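Local coordinates for protein 2-oxoglutarate dehydrogenase E3 component (Thermus thermophilus, PDB 2YQU) that probably reoxidises the dihydrolipoyl groups of 2-oxoacid dehydrogenase complexes with NAD(+), passing the electrons through its bound FAD, at residues L80-K84 and A160-P164; G183-H187 and F218-L223; D207-A213 and G384-V388; K364-F368 and E443-W449; D395-V400 and L418-A424. All blocks are in the same frame, centred on the assembly; numbering follows the deposited sequence.

In the fold
From the N terminus, interaction 1 closes first: helix 77-102 meets the loop ahead of strand 169-173, and its loop ends before the next contact opens. Interaction 2 then opens on helix 177-188 and closes at the end of helix 208-221, whose first turn has by then opened interaction 3, so these two cross. Interaction 3 closes only on strand 385-391, tying the nucleotide-binding part to the dimerisation domain. Before that, interaction 4 has opened on strand 363-369; it crosses interaction 3 and closes on helix 438-449. Interaction 5, between strand 397-404 and the turn after helix 407-419, is nested inside it. Interactions 3, 4 and 5 all reach one antiparallel sheet.

Interaction 1 of 5, residues L80-K84 and A160-P164; sequences LMAHK and ALSFP
K84 and M81, about one turn apart on helix 77-102, both reach the carbonyl oxygen of L161. K84 leaves the helix with CG anti to its own N and runs extended until a bend at chi3 (67°) carries the ammonium to the L161-S162 peptide. There K84 NZ donates to L161 O at 2.7 Å, coming from high above the carbonyl plane, 61° out of it. S162 OG lies equally near NZ, yet the angle is too poor for a hydrogen bond, so the polar link across the two segments rests on the carbonyl. Lysine suits the place because its methylenes bridge the gap and its charge meets a backbone acceptor.

M81 comes to the same oxygen from another direction. A bend at chi2 (-67°) folds SD and CE over the loop, with M81 CE 3.2 Å from L161 O and 3.7 Å from S162 CA. Flexible and unbranched, the thioether can follow the turn, and it also rests on W186 of helix 177-188. F163 turns its ring away toward W186, while the side chain of L161 packs on L182 and comes within about 5 Å of the FAD. The contact joins a helix of the FAD-binding part to the loop leading into the glycine-rich strand-turn-helix of the NAD-binding domain, a pairing characteristic of pyridine nucleotide-disulfide oxidoreductases.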
# COMPACT_ATOMS: atom_id res chain seq x y z
N LEU A 80 -10.64 5.05 23.14
CA LEU A 80 -10.75 4.24 21.93
C LEU A 80 -12.07 4.53 21.22
O LEU A 80 -12.10 4.75 20.01
CB LEU A 80 -10.66 2.74 22.26
CG LEU A 80 -10.51 1.78 21.07
CD1 LEU A 80 -9.06 1.73 20.64
CD2 LEU A 80 -11.00 0.38 21.41
N MET A 81 -13.15 4.58 21.98
CA MET A 81 -14.48 4.82 21.44
C MET A 81 -14.64 6.29 21.02
O MET A 81 -15.34 6.58 20.06
CB MET A 81 -15.56 4.43 22.45
CG MET A 81 -15.64 2.93 22.69
SD MET A 81 -16.20 2.05 21.24
CE MET A 81 -16.05 0.39 21.77
N ALA A 82 -13.96 7.19 21.73
CA ALA A 82 -13.99 8.61 21.40
C ALA A 82 -13.34 8.85 20.04
O ALA A 82 -13.83 9.63 19.25
CB ALA A 82 -13.31 9.43 22.48
N HIS A 83 -12.23 8.15 19.77
CA HIS A 83 -11.56 8.26 18.48
C HIS A 83 -12.51 7.77 17.37
O HIS A 83 -12.66 8.43 16.35
CB HIS A 83 -10.27 7.44 18.46
CG HIS A 83 -9.66 7.32 17.10
ND1 HIS A 83 -9.08 8.39 16.45
CD2 HIS A 83 -9.58 6.27 16.24
CE1 HIS A 83 -8.66 8.00 15.26
NE2 HIS A 83 -8.96 6.73 15.10
N LYS A 84 -13.15 6.63 17.61
CA LYS A 84 -14.09 6.05 16.65
C LYS A 84 -15.17 7.06 16.31
O LYS A 84 -15.44 7.32 15.14
CB LYS A 84 -14.73 4.79 17.25
CG LYS A 84 -15.74 4.08 16.34
CD LYS A 84 -16.58 3.06 17.11
CE LYS A 84 -17.51 3.73 18.12
NZ LYS A 84 -18.58 2.83 18.62
N ALA A 160 -21.86 -4.20 18.56
CA ALA A 160 -20.51 -4.75 18.72
C ALA A 160 -19.42 -3.72 18.47
O ALA A 160 -18.27 -3.94 18.84
CB ALA A 160 -20.32 -5.95 17.81
N LEU A 161 -19.76 -2.60 17.85
CA LEU A 161 -18.83 -1.48 17.70
C LEU A 161 -18.69 -0.64 18.98
O LEU A 161 -17.81 0.23 19.05
CB LEU A 161 -19.28 -0.56 16.57
CG LEU A 161 -19.28 -1.17 15.17
CD1 LEU A 161 -20.18 -0.35 14.25
CD2 LEU A 161 -17.85 -1.23 14.64
N SER A 162 -19.54 -0.90 19.97
CA SER A 162 -19.72 -0.02 21.12
C SER A 162 -19.95 -0.76 22.43
O SER A 162 -20.64 -0.24 23.31
CB SER A 162 -20.93 0.90 20.88
OG SER A 162 -20.79 1.63 19.67
N PHE A 163 -19.40 -1.96 22.59
CA PHE A 163 -19.53 -2.66 23.87
C PHE A 163 -19.01 -1.73 24.98
O PHE A 163 -17.96 -1.11 24.83
CB PHE A 163 -18.75 -3.97 23.90
CG PHE A 163 -19.35 -5.09 23.06
CD1 PHE A 163 -18.52 -5.93 22.34
CD2 PHE A 163 -20.72 -5.32 23.03
CE1 PHE A 163 -19.04 -6.97 21.57
CE2 PHE A 163 -21.24 -6.35 22.27
CZ PHE A 163 -20.40 -7.18 21.54
N PRO A 164 -19.76 -1.61 26.08
CA PRO A 164 -19.37 -0.75 27.21
C PRO A 164 -18.17 -1.26 28.05
O PRO A 164 -17.62 -0.52 28.86
CB PRO A 164 -20.65 -0.68 28.06
CG PRO A 164 -21.42 -1.93 27.73
CD PRO A 164 -21.06 -2.29 26.32

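Interaction 2 of 5, residues G183-H187 and F218-L223; sequences GVVWH and FKKQGL
The imidazole of H187 bears L223 CD1 on one face and has Q221 O at its edge. L223 CD1 makes a CH-pi contact 3.7 Å from the centroid of the H187 ring, displaced toward the rim on the CD2 side. At the edge, H187 NE2 donates to Q221 O over 2.8 Å; the bond is bent (140° at the hydrogen), and the donor stands well above the plane of the carbonyl. H187 has CG anti to its N (chi1 169°), which extends the ring across to the end of helix 208-221. Its ND1 makes a weak hydrogen bond to A191 O.

The second flat group, the ring of F218, is met obliquely by V184, whose CG2 lies 3.9 Å from F218 CE2. V184 CG2 is also 4.2 Å from L223 CD2, and T342 packs on both V184 and F218. Beta-branched valine fills this seam without a long chain.

Helix 208-221 ends in a Schellman motif. G222 has positive phi and L223 N returns to F218 O; a beta carbon at G222 would jam against the carbonyl O of Q221, reason enough for a glycine, and would also crowd H187 CE1. With an alanine in place of H187, Q221 O would probably lose its donor and L223 CD1 the ring beneath it, opening a gap between the helices.

Helix 177-188 follows strand 169-173 and helix 208-221 leads into edge strand 224-226, so the contact joins the helices of two successive beta-alpha-beta crossovers on the parallel NAD-domain sheet.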
# COMPACT_ATOMS: atom_id res chain seq x y z
N GLY A 183 -14.73 -9.72 15.69
CA GLY A 183 -14.16 -10.75 16.55
C GLY A 183 -12.73 -10.39 16.90
O GLY A 183 -12.34 -10.42 18.06
N VAL A 184 -11.95 -10.03 15.87
CA VAL A 184 -10.54 -9.67 16.04
C VAL A 184 -10.38 -8.41 16.90
O VAL A 184 -9.51 -8.35 17.74
CB VAL A 184 -9.84 -9.51 14.67
CG1 VAL A 184 -8.51 -8.76 14.79
CG2 VAL A 184 -9.62 -10.87 14.03
N VAL A 185 -11.24 -7.41 16.69
CA VAL A 185 -11.17 -6.17 17.46
C VAL A 185 -11.18 -6.49 18.96
O VAL A 185 -10.34 -5.99 19.70
CB VAL A 185 -12.36 -5.23 17.13
CG1 VAL A 185 -12.54 -4.16 18.21
CG2 VAL A 185 -12.16 -4.58 15.77
N TRP A 186 -12.12 -7.32 19.39
CA TRP A 186 -12.32 -7.58 20.81
C TRP A 186 -11.32 -8.61 21.33
O TRP A 186 -10.89 -8.54 22.49
CB TRP A 186 -13.78 -7.96 21.09
CG TRP A 186 -14.68 -6.78 20.83
CD1 TRP A 186 -15.52 -6.61 19.77
CD2 TRP A 186 -14.75 -5.57 21.59
NE1 TRP A 186 -16.14 -5.39 19.85
CE2 TRP A 186 -15.68 -4.73 20.96
CE3 TRP A 186 -14.13 -5.13 22.76
CZ2 TRP A 186 -16.01 -3.46 21.46
CZ3 TRP A 186 -14.45 -3.87 23.26
CH2 TRP A 186 -15.38 -3.05 22.61
N HIS A 187 -10.90 -9.53 20.46
CA HIS A 187 -9.84 -10.48 20.80
C HIS A 187 -8.54 -9.75 21.15
O HIS A 187 -7.85 -10.10 22.12
CB HIS A 187 -9.59 -11.46 19.66
CG HIS A 187 -8.36 -12.28 19.84
ND1 HIS A 187 -8.25 -13.25 20.81
CD2 HIS A 187 -7.17 -12.25 19.20
CE1 HIS A 187 -7.04 -13.79 20.76
NE2 HIS A 187 -6.37 -13.20 19.79
N PHE A 218 -5.80 -16.95 12.18
CA PHE A 218 -6.63 -16.49 13.28
C PHE A 218 -6.62 -17.47 14.44
O PHE A 218 -6.70 -17.05 15.59
CB PHE A 218 -8.06 -16.21 12.80
CG PHE A 218 -8.15 -15.05 11.85
CD1 PHE A 218 -8.81 -15.18 10.63
CD2 PHE A 218 -7.57 -13.82 12.17
CE1 PHE A 218 -8.90 -14.10 9.75
CE2 PHE A 218 -7.66 -12.75 11.29
CZ PHE A 218 -8.33 -12.89 10.08
N LYS A 219 -6.48 -18.76 14.14
CA LYS A 219 -6.30 -19.79 15.18
C LYS A 219 -4.97 -19.58 15.90
O LYS A 219 -4.92 -19.66 17.13
CB LYS A 219 -6.35 -21.19 14.58
CG LYS A 219 -7.76 -21.71 14.37
CD LYS A 219 -7.74 -23.08 13.72
CE LYS A 219 -9.14 -23.51 13.32
NZ LYS A 219 -9.10 -24.80 12.59
N LYS A 220 -3.91 -19.30 15.15
CA LYS A 220 -2.61 -19.03 15.76
C LYS A 220 -2.67 -17.81 16.67
O LYS A 220 -2.05 -17.80 17.74
CB LYS A 220 -1.52 -18.85 14.70
CG LYS A 220 -0.12 -18.97 15.27
CD LYS A 220 0.93 -18.46 14.30
CE LYS A 220 2.33 -18.50 14.91
NZ LYS A 220 2.92 -19.87 14.87
N GLN A 221 -3.42 -16.79 16.25
CA GLN A 221 -3.56 -15.55 17.02
C GLN A 221 -4.35 -15.76 18.32
O GLN A 221 -4.23 -14.97 19.25
CB GLN A 221 -4.20 -14.45 16.17
CG GLN A 221 -3.25 -13.93 15.09
CD GLN A 221 -3.83 -12.87 14.17
OE1 GLN A 221 -3.19 -12.48 13.19
NE2 GLN A 221 -5.03 -12.38 14.48
N GLY A 222 -5.16 -16.82 18.36
CA GLY A 222 -5.85 -17.22 19.56
C GLY A 222 -7.38 -17.19 19.51
O GLY A 222 -8.02 -17.38 20.52
N LEU A 223 -7.96 -16.95 18.33
CA LEU A 223 -9.40 -17.10 18.17
C LEU A 223 -9.70 -18.58 18.04
O LEU A 223 -8.89 -19.35 17.52
CB LEU A 223 -9.90 -16.39 16.91
CG LEU A 223 -10.02 -14.86 16.97
CD1 LEU A 223 -8.65 -14.20 16.84
CD2 LEU A 223 -10.95 -14.37 15.87

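Interaction 3 of 5, residues D207-A213 and G384-V388; sequences DLEVSRA and GFIKV
D207 OD1 is gripped by two donors from opposite faces of its carboxylate: K387 NZ at 2.7 Å and the backbone E209 N at 3.1 Å. K387 NZ goes on to E209 OE1, again at 2.7 Å, and so bridges two carboxylates of the same helix start, meeting each from above its plane rather than within it. A bend at chi3 (87°) in the lysine brings NZ between them. E353 supplies a third carboxylate to the same ammonium, and E353 N donates to D207 OD2, so both oxygens of the aspartate are occupied. This concentration of negative charge is likely to be offset by K387 together with the positive end of the helix.

D207 is the N-cap of helix 208-221, a place that suits aspartate because the short side chain folds back onto an amide of the first turn. A leucine in its place would probably leave E209 N without its cap and K387 short of one carboxylate. The helix belongs to the NAD-binding Rossmann part, whereas strand 385-391 lies in the antiparallel sheet of the dimerisation domain; the two run nearly antiparallel, their short axes 10.6 Å apart at closest.

Beyond the charges, F385 supplies the apolar half of the junction. Its CG sits between the backbone N and the carbonyl carbon (chi1 65°), which sends the ring out to the helix. V210 CG2 approaches F385 CZ obliquely at 3.9 Å, while A213 CB meets the ring edge, 4.2 Å from F385 CE2. K367, on the adjacent strand, makes a cation-pi contact with the same ring.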
# COMPACT_ATOMS: atom_id res chain seq x y z
N ASP A 207 -10.91 -16.59 -2.29
CA ASP A 207 -10.34 -17.79 -2.87
C ASP A 207 -10.12 -18.82 -1.77
O ASP A 207 -9.72 -18.46 -0.66
CB ASP A 207 -9.03 -17.44 -3.54
CG ASP A 207 -8.40 -18.60 -4.28
OD1 ASP A 207 -7.65 -19.37 -3.65
OD2 ASP A 207 -8.56 -18.81 -5.50
N LEU A 208 -10.40 -20.08 -2.07
CA LEU A 208 -10.41 -21.13 -1.05
C LEU A 208 -9.07 -21.21 -0.33
O LEU A 208 -9.03 -21.38 0.87
CB LEU A 208 -10.75 -22.50 -1.65
CG LEU A 208 -12.10 -23.15 -1.33
CD1 LEU A 208 -13.25 -22.19 -1.45
CD2 LEU A 208 -12.33 -24.36 -2.24
N GLU A 209 -7.98 -21.08 -1.09
CA GLU A 209 -6.63 -21.09 -0.51
C GLU A 209 -6.45 -20.00 0.56
O GLU A 209 -5.86 -20.23 1.61
CB GLU A 209 -5.59 -20.89 -1.62
CG GLU A 209 -4.25 -21.54 -1.37
CD GLU A 209 -3.47 -21.73 -2.65
OE1 GLU A 209 -3.29 -20.73 -3.39
OE2 GLU A 209 -3.03 -22.88 -2.93
N VAL A 210 -6.97 -18.82 0.26
CA VAL A 210 -6.90 -17.67 1.16
C VAL A 210 -7.78 -17.86 2.40
O VAL A 210 -7.37 -17.55 3.50
CB VAL A 210 -7.29 -16.39 0.39
CG1 VAL A 210 -7.47 -15.21 1.31
CG2 VAL A 210 -6.24 -16.08 -0.66
N SER A 211 -8.99 -18.38 2.21
CA SER A 211 -9.88 -18.75 3.32
C SER A 211 -9.18 -19.71 4.27
O SER A 211 -9.20 -19.53 5.49
CB SER A 211 -11.16 -19.39 2.79
OG SER A 211 -12.04 -18.41 2.26
N ARG A 212 -8.53 -20.73 3.71
CA ARG A 212 -7.84 -21.73 4.52
C ARG A 212 -6.69 -21.09 5.30
O ARG A 212 -6.51 -21.36 6.48
CB ARG A 212 -7.31 -22.87 3.66
CG ARG A 212 -8.38 -23.85 3.22
CD ARG A 212 -7.86 -25.20 2.75
NE ARG A 212 -8.82 -25.80 1.83
CZ ARG A 212 -8.90 -25.55 0.53
NH1 ARG A 212 -8.04 -24.73 -0.07
NH2 ARG A 212 -9.83 -26.14 -0.20
N ALA A 213 -5.94 -20.22 4.63
CA ALA A 213 -4.82 -19.54 5.26
C ALA A 213 -5.29 -18.61 6.36
O ALA A 213 -4.67 -18.54 7.42
CB ALA A 213 -4.02 -18.78 4.23
N GLY A 384 2.22 -15.17 4.80
CA GLY A 384 1.35 -14.65 3.78
C GLY A 384 1.86 -14.92 2.38
O GLY A 384 2.97 -15.42 2.19
N PHE A 385 1.02 -14.60 1.40
CA PHE A 385 1.40 -14.72 0.00
C PHE A 385 0.48 -13.87 -0.86
O PHE A 385 -0.57 -13.43 -0.41
CB PHE A 385 1.30 -16.19 -0.46
CG PHE A 385 -0.11 -16.74 -0.44
CD1 PHE A 385 -0.95 -16.59 -1.55
CD2 PHE A 385 -0.59 -17.41 0.68
CE1 PHE A 385 -2.25 -17.09 -1.53
CE2 PHE A 385 -1.89 -17.92 0.70
CZ PHE A 385 -2.72 -17.77 -0.41
N ILE A 386 0.91 -13.63 -2.09
CA ILE A 386 0.01 -13.13 -3.13
C ILE A 386 0.06 -14.09 -4.31
O ILE A 386 1.12 -14.61 -4.66
CB ILE A 386 0.38 -11.69 -3.57
CG1 ILE A 386 0.16 -10.71 -2.41
CG2 ILE A 386 -0.47 -11.26 -4.78
CD1 ILE A 386 0.68 -9.31 -2.67
N LYS A 387 -1.10 -14.32 -4.91
CA LYS A 387 -1.29 -15.25 -5.99
C LYS A 387 -1.94 -14.51 -7.15
O LYS A 387 -2.95 -13.81 -6.97
CB LYS A 387 -2.18 -16.39 -5.48
CG LYS A 387 -2.82 -17.26 -6.52
CD LYS A 387 -3.32 -18.57 -5.92
CE LYS A 387 -4.74 -18.45 -5.37
NZ LYS A 387 -5.28 -19.78 -4.89
N VAL A 388 -1.35 -14.62 -8.33
CA VAL A 388 -1.91 -14.09 -9.57
C VAL A 388 -2.40 -15.24 -10.44
O VAL A 388 -1.69 -16.21 -10.68
CB VAL A 388 -0.87 -13.24 -10.33
CG1 VAL A 388 -1.39 -12.84 -11.73
CG2 VAL A 388 -0.49 -12.01 -9.52

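Interaction 4 of 5, residues K364-F368 and E443-W449; sequences KVGKF and EAALAAW
K364 lays its side chain along the last carbonyls of helix 438-449. K364 CB starts 3.6 Å from A448 O, CG lies a little farther off, and K364 CD returns to 3.4 Å from A448 O. The bend at chi3 (-82°) turns K364 CE in to 3.2 Å from A448 O, and K364 NZ then donates to W449 O at 3.1 Å, tilted 20° from the carbonyl plane. The ammonium's stronger partner is the carboxylate of D395, with which it forms a salt bridge.

Farther along strand 363-369, G366 lets the helix come right up to the backbone. G366 CA is 3.5 Å from A444 O in a CA-H...O contact and 3.7 Å from A447 CB, and any beta carbon here would collide with the helix backbone. A444, A447 and A448 give a correspondingly low helix surface. At the far end E443 CB lies over one face of the F368 ring, a CH-pi contact 3.6 Å from the F368 centroid. The two side chains run side by side; the carboxylate of E443 continues past the ring to I453 N and H454 ND1, and H454 belongs to a carbonate pocket.

Small residues therefore bring helix and edge strand of the dimerisation domain into backbone contact, with E443 held by I453 N and H454 ND1 at one end. At the other, the K364 ammonium, held by D395 and W449 O, is probably stabilised by the negative C-terminal end of the helix.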
# COMPACT_ATOMS: atom_id res chain seq x y z
N LYS A 364 -2.99 -20.15 -15.41
CA LYS A 364 -1.71 -20.37 -14.75
C LYS A 364 -1.74 -19.67 -13.39
O LYS A 364 -2.37 -18.62 -13.23
CB LYS A 364 -0.56 -19.82 -15.58
CG LYS A 364 -0.69 -20.07 -17.08
CD LYS A 364 0.39 -19.36 -17.88
CE LYS A 364 0.03 -17.90 -18.14
NZ LYS A 364 1.08 -17.18 -18.92
N VAL A 365 -1.05 -20.27 -12.43
CA VAL A 365 -0.96 -19.76 -11.07
C VAL A 365 0.46 -19.28 -10.82
O VAL A 365 1.43 -20.02 -11.07
CB VAL A 365 -1.34 -20.85 -10.05
CG1 VAL A 365 -1.08 -20.39 -8.63
CG2 VAL A 365 -2.81 -21.28 -10.23
N GLY A 366 0.59 -18.04 -10.35
CA GLY A 366 1.85 -17.49 -9.90
C GLY A 366 1.70 -17.09 -8.44
O GLY A 366 0.75 -16.41 -8.09
N LYS A 367 2.64 -17.49 -7.60
CA LYS A 367 2.54 -17.25 -6.17
C LYS A 367 3.90 -16.85 -5.61
O LYS A 367 4.92 -17.48 -5.89
CB LYS A 367 2.02 -18.51 -5.47
CG LYS A 367 1.72 -18.34 -4.00
CD LYS A 367 0.83 -19.48 -3.51
CE LYS A 367 1.00 -19.75 -2.04
NZ LYS A 367 0.22 -20.95 -1.63
N PHE A 368 3.91 -15.76 -4.83
CA PHE A 368 5.11 -15.30 -4.16
C PHE A 368 4.80 -15.08 -2.67
O PHE A 368 3.83 -14.40 -2.32
CB PHE A 368 5.62 -14.01 -4.79
CG PHE A 368 7.02 -13.68 -4.43
CD1 PHE A 368 8.08 -14.31 -5.08
CD2 PHE A 368 7.31 -12.77 -3.42
CE1 PHE A 368 9.38 -14.02 -4.74
CE2 PHE A 368 8.61 -12.46 -3.09
CZ PHE A 368 9.65 -13.10 -3.75
N GLU A 443 6.46 -10.14 -8.36
CA GLU A 443 7.03 -11.47 -8.53
C GLU A 443 5.94 -12.52 -8.73
O GLU A 443 6.12 -13.44 -9.52
CB GLU A 443 7.94 -11.84 -7.34
CG GLU A 443 9.18 -10.98 -7.17
CD GLU A 443 10.32 -11.31 -8.12
OE1 GLU A 443 10.34 -12.41 -8.69
OE2 GLU A 443 11.20 -10.45 -8.31
N ALA A 444 4.80 -12.36 -8.05
CA ALA A 444 3.66 -13.26 -8.25
C ALA A 444 3.20 -13.18 -9.71
O ALA A 444 2.89 -14.20 -10.32
CB ALA A 444 2.51 -12.90 -7.32
N ALA A 445 3.18 -11.97 -10.26
CA ALA A 445 2.73 -11.74 -11.63
C ALA A 445 3.70 -12.37 -12.62
O ALA A 445 3.27 -13.00 -13.56
CB ALA A 445 2.58 -10.27 -11.91
N LEU A 446 5.00 -12.17 -12.40
CA LEU A 446 6.03 -12.80 -13.22
C LEU A 446 5.93 -14.31 -13.20
O LEU A 446 6.11 -14.96 -14.22
CB LEU A 446 7.43 -12.42 -12.73
CG LEU A 446 7.92 -11.00 -13.05
CD1 LEU A 446 9.25 -10.76 -12.38
CD2 LEU A 446 8.02 -10.76 -14.55
N ALA A 447 5.67 -14.86 -12.01
CA ALA A 447 5.52 -16.30 -11.83
C ALA A 447 4.32 -16.86 -12.60
O ALA A 447 4.36 -17.99 -13.07
CB ALA A 447 5.40 -16.65 -10.34
N ALA A 448 3.26 -16.07 -12.70
CA ALA A 448 2.08 -16.48 -13.46
C ALA A 448 2.38 -16.41 -14.95
O ALA A 448 1.99 -17.30 -15.71
CB ALA A 448 0.88 -15.58 -13.11
N TRP A 449 3.11 -15.38 -15.36
CA TRP A 449 3.47 -15.17 -16.76
C TRP A 449 4.37 -16.31 -17.24
O TRP A 449 4.05 -17.01 -18.19
CB TRP A 449 4.20 -13.84 -16.92
CG TRP A 449 4.92 -13.69 -18.23
CD1 TRP A 449 4.43 -14.00 -19.46
CD2 TRP A 449 6.24 -13.18 -18.44
NE1 TRP A 449 5.36 -13.72 -20.43
CE2 TRP A 449 6.49 -13.22 -19.83
CE3 TRP A 449 7.25 -12.70 -17.60
CZ2 TRP A 449 7.70 -12.79 -20.40
CZ3 TRP A 449 8.46 -12.27 -18.17
CH2 TRP A 449 8.67 -12.32 -19.55

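Interaction 5 of 5, residues D395-V400 and L418-A424; sequences DRILGV and LFFKASA
R396 and K421 lie side by side and point the same way where strand 397-404 of the antiparallel dimerisation-domain sheet meets the Schellman turn that ends helix 407-419. The guanidinium is laid flat on the lysine's methylenes: K421 CB is 3.4 Å above the R396 plane. The two charged ends stay apart, with R396 NH2 4.8 Å from K421 NZ, so the aliphatic stem of the lysine does the packing.

I397 faces inward and crosses L418 at a slant, its CG2 4.0 Å from L418 CG. With CG1 beside its own N (chi1 -63°), I397 sends CD1 to A422 CB and leaves CG2 for the leucine. Small A422 and A424 leave room for it.

The backbones are joined by a single bridge between R396 and S423. A424 N donates to D395 O at 2.9 Å, and I397 N to A422 O at 3.0 Å. D395 sends its carboxylate to K364 and to E425 N, and S423 OG caps D426 N. The ring of F420 meets that of F420 of the second subunit, their planes at about 45°. One water donates to both I397 O (2.8 Å) and A422 O, while R396 NE weakly meets it in the guanidinium plane.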
# COMPACT_ATOMS: atom_id res chain seq x y z
N ASP A 395 -2.46 -14.80 -21.39
CA ASP A 395 -1.75 -14.20 -20.26
C ASP A 395 -2.52 -13.07 -19.57
O ASP A 395 -1.96 -12.37 -18.72
CB ASP A 395 -0.36 -13.71 -20.69
CG ASP A 395 0.56 -13.51 -19.51
OD1 ASP A 395 1.26 -12.47 -19.47
OD2 ASP A 395 0.63 -14.34 -18.57
N ARG A 396 -3.79 -12.91 -19.90
CA ARG A 396 -4.63 -11.89 -19.29
C ARG A 396 -4.80 -12.20 -17.80
O ARG A 396 -5.10 -13.33 -17.42
CB ARG A 396 -5.97 -11.83 -20.03
CG ARG A 396 -7.05 -10.98 -19.38
CD ARG A 396 -7.02 -9.51 -19.77
NE ARG A 396 -8.26 -8.86 -19.33
CZ ARG A 396 -9.35 -8.70 -20.08
NH1 ARG A 396 -9.39 -9.13 -21.34
NH2 ARG A 396 -10.41 -8.09 -19.56
N ILE A 397 -4.59 -11.21 -16.94
CA ILE A 397 -4.83 -11.40 -15.51
C ILE A 397 -6.33 -11.64 -15.30
O ILE A 397 -7.16 -10.85 -15.73
CB ILE A 397 -4.35 -10.21 -14.66
CG1 ILE A 397 -2.83 -10.04 -14.78
CG2 ILE A 397 -4.74 -10.40 -13.19
CD1 ILE A 397 -2.34 -8.70 -14.31
N LEU A 398 -6.64 -12.75 -14.64
CA LEU A 398 -8.03 -13.12 -14.35
C LEU A 398 -8.42 -12.83 -12.91
O LEU A 398 -9.60 -12.58 -12.63
CB LEU A 398 -8.26 -14.60 -14.66
CG LEU A 398 -8.05 -14.99 -16.12
CD1 LEU A 398 -8.05 -16.50 -16.26
CD2 LEU A 398 -9.12 -14.37 -17.00
N GLY A 399 -7.45 -12.86 -12.00
CA GLY A 399 -7.70 -12.57 -10.60
C GLY A 399 -6.42 -12.47 -9.79
O GLY A 399 -5.40 -13.01 -10.17
N VAL A 400 -6.48 -11.74 -8.68
CA VAL A 400 -5.36 -11.62 -7.75
C VAL A 400 -5.88 -11.78 -6.33
O VAL A 400 -6.93 -11.25 -5.97
CB VAL A 400 -4.59 -10.28 -7.92
CG1 VAL A 400 -3.33 -10.27 -7.05
CG2 VAL A 400 -4.24 -10.05 -9.39
N LEU A 418 -6.23 -5.13 -13.39
CA LEU A 418 -7.45 -5.77 -13.92
C LEU A 418 -8.33 -4.79 -14.69
O LEU A 418 -8.85 -5.13 -15.76
CB LEU A 418 -8.25 -6.41 -12.78
CG LEU A 418 -7.76 -7.83 -12.50
CD1 LEU A 418 -7.97 -8.24 -11.06
CD2 LEU A 418 -8.45 -8.81 -13.44
N PHE A 419 -8.47 -3.57 -14.16
CA PHE A 419 -9.21 -2.50 -14.82
C PHE A 419 -8.59 -2.16 -16.17
O PHE A 419 -9.30 -1.88 -17.13
CB PHE A 419 -9.25 -1.24 -13.94
CG PHE A 419 -10.18 -0.17 -14.44
CD1 PHE A 419 -11.55 -0.39 -14.48
CD2 PHE A 419 -9.69 1.07 -14.85
CE1 PHE A 419 -12.41 0.60 -14.92
CE2 PHE A 419 -10.56 2.06 -15.30
CZ PHE A 419 -11.92 1.82 -15.33
N PHE A 420 -7.26 -2.24 -16.25
CA PHE A 420 -6.51 -1.97 -17.49
C PHE A 420 -6.42 -3.20 -18.40
O PHE A 420 -5.77 -3.14 -19.44
CB PHE A 420 -5.08 -1.52 -17.16
CG PHE A 420 -4.96 -0.11 -16.63
CD1 PHE A 420 -6.06 0.74 -16.56
CD2 PHE A 420 -3.73 0.37 -16.22
CE1 PHE A 420 -5.93 2.02 -16.08
CE2 PHE A 420 -3.60 1.66 -15.73
CZ PHE A 420 -4.70 2.48 -15.66
N LYS A 421 -7.06 -4.31 -18.00
CA LYS A 421 -7.06 -5.56 -18.77
C LYS A 421 -5.62 -6.03 -19.02
O LYS A 421 -5.29 -6.53 -20.10
CB LYS A 421 -7.84 -5.40 -20.08
CG LYS A 421 -9.26 -4.87 -19.87
CD LYS A 421 -10.13 -5.01 -21.11
CE LYS A 421 -11.62 -4.92 -20.77
NZ LYS A 421 -12.00 -3.62 -20.18
N ALA A 422 -4.81 -5.88 -17.99
CA ALA A 422 -3.37 -6.14 -18.05
C ALA A 422 -3.09 -7.61 -18.17
O ALA A 422 -3.86 -8.44 -17.69
CB ALA A 422 -2.69 -5.61 -16.80
N SER A 423 -1.95 -7.91 -18.79
CA SER A 423 -1.39 -9.24 -18.75
C SER A 423 -0.51 -9.38 -17.51
O SER A 423 -0.07 -8.37 -16.94
CB SER A 423 -0.55 -9.50 -20.00
OG SER A 423 0.57 -8.64 -20.06
N ALA A 424 -0.26 -10.61 -17.10
CA ALA A 424 0.62 -10.91 -15.97
C ALA A 424 2.04 -10.41 -16.27
O ALA A 424 2.70 -9.85 -15.40
CB ALA A 424 0.64 -12.41 -15.68
O HOH W 1 -6.62 -8.32 -16.85